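Local coordinates for protein putative peptidase (Chlamydophila abortus, PDB 3CE2) that is a putative zinc metallopeptidase of the M3B family that probably cleaves small bioactive peptides as an oligopeptidase, at residues Phe311-Tyr314 with Asp315-Ala318. Numbering follows the deposited sequence.
With ZN (zinc ion), chain E.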
# COMPACT_ATOMS: atom_id res chain seq x y z
N PHE A 311 -22.55 14.03 17.16
CA PHE A 311 -21.89 13.17 16.18
C PHE A 311 -20.72 12.51 16.83
O PHE A 311 -19.74 13.16 17.20
CB PHE A 311 -21.43 13.98 14.98
CG PHE A 311 -21.16 13.17 13.76
CD1 PHE A 311 -22.21 12.59 13.06
CD2 PHE A 311 -19.88 13.02 13.28
CE1 PHE A 311 -21.97 11.85 11.90
CE2 PHE A 311 -19.63 12.29 12.12
CZ PHE A 311 -20.70 11.69 11.43
N HIS A 312 -20.83 11.19 16.97
CA HIS A 312 -19.85 10.43 17.70
C HIS A 312 -18.95 9.73 16.71
O HIS A 312 -19.30 9.56 15.52
CB HIS A 312 -20.57 9.40 18.57
CG HIS A 312 -21.16 9.97 19.83
ND1 HIS A 312 -20.54 9.86 21.06
CD2 HIS A 312 -22.32 10.64 20.05
CE1 HIS A 312 -21.28 10.45 21.98
NE2 HIS A 312 -22.36 10.93 21.40
N PHE A 313 -17.77 9.32 17.18
CA PHE A 313 -16.88 8.56 16.32
C PHE A 313 -17.57 7.37 15.70
O PHE A 313 -17.19 6.94 14.63
CB PHE A 313 -15.67 8.08 17.08
CG PHE A 313 -14.60 9.09 17.18
CD1 PHE A 313 -14.01 9.61 16.03
CD2 PHE A 313 -14.14 9.49 18.43
CE1 PHE A 313 -12.98 10.54 16.10
CE2 PHE A 313 -13.10 10.43 18.54
CZ PHE A 313 -12.52 10.96 17.36
N TYR A 314 -18.59 6.84 16.38
CA TYR A 314 -19.29 5.68 15.82
C TYR A 314 -20.34 6.09 14.81
O TYR A 314 -21.16 5.28 14.39
CB TYR A 314 -19.87 4.79 16.91
CG TYR A 314 -20.70 5.48 17.96
CD1 TYR A 314 -22.05 5.75 17.74
CD2 TYR A 314 -20.16 5.84 19.17
CE1 TYR A 314 -22.82 6.37 18.71
CE2 TYR A 314 -20.91 6.46 20.14
CZ TYR A 314 -22.25 6.72 19.90
OH TYR A 314 -23.00 7.33 20.85
N ASP A 315 -20.33 7.36 14.41
CA ASP A 315 -21.31 7.81 13.44
C ASP A 315 -20.64 7.99 12.10
O ASP A 315 -21.29 7.97 11.05
CB ASP A 315 -21.96 9.09 13.92
CG ASP A 315 -22.91 8.85 15.06
OD1 ASP A 315 -23.78 7.95 14.92
OD2 ASP A 315 -22.76 9.52 16.11
N VAL A 316 -19.32 8.14 12.17
CA VAL A 316 -18.45 8.42 11.03
C VAL A 316 -18.68 7.55 9.78
O VAL A 316 -18.54 8.04 8.67
CB VAL A 316 -16.98 8.31 11.47
CG1 VAL A 316 -16.08 8.30 10.27
CG2 VAL A 316 -16.59 9.43 12.46
N TYR A 317 -19.02 6.27 9.94
CA TYR A 317 -19.15 5.42 8.76
C TYR A 317 -20.58 4.99 8.47
O TYR A 317 -20.83 4.18 7.59
CB TYR A 317 -18.18 4.23 8.81
CG TYR A 317 -16.72 4.66 8.99
CD1 TYR A 317 -16.02 5.29 7.96
CD2 TYR A 317 -16.06 4.45 10.19
CE1 TYR A 317 -14.70 5.71 8.14
CE2 TYR A 317 -14.74 4.85 10.39
CZ TYR A 317 -14.06 5.48 9.36
OH TYR A 317 -12.75 5.88 9.57
N ALA A 318 -21.53 5.56 9.20
CA ALA A 318 -22.95 5.33 8.94
C ALA A 318 -23.27 5.71 7.50
O ALA A 318 -22.72 6.69 6.99
CB ALA A 318 -23.78 6.15 9.89
ZN ZN E . -24.10 12.03 22.07
O HOH W 1 -25.86 11.31 22.04
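The side chain of D315 reaches back along the preceding residues to F311 and H312. D315 CB lies over one face of the F311 ring, displaced toward the rim, in a CH-pi contact 3.7 Å from the ring centroid. CG, anti to the carbonyl carbon (chi1 -73°), turns the carboxylate toward the backbone of H312. There OD2 takes the amide hydrogen of H312 on its anti lone pair, 2.7 Å from H312 N to D315 OD2 and nearly straight at 163°. D315 N to H312 O, 2.7 Å, is the i+3 to i bond of a beta turn from H312 to D315; the carboxylate adds a second bond across the same turn. The chain goes straight on into a type I turn, closed by A318 N to D315 O at 3.0 Å, and the two turns share D315. OD1 forms a salt bridge with R225 and OD2 one with R222, which probably favour the charged carboxylate. H312 binds zinc through NE2 at 2.2 Å, with D310 and a water as further ligands; its ND1 is hydrogen-bonded to D516, and Y314 OH sits over the centre of its ring. This zinc is distinct from that held by E430 and the HExxH histidines H402 and H406. Both turns lie in the loop joining helix 292-306 to helix 330-340: R222 and R225 come from helix 222-237, while F311 and V316 pack against F299 of helix 292-306.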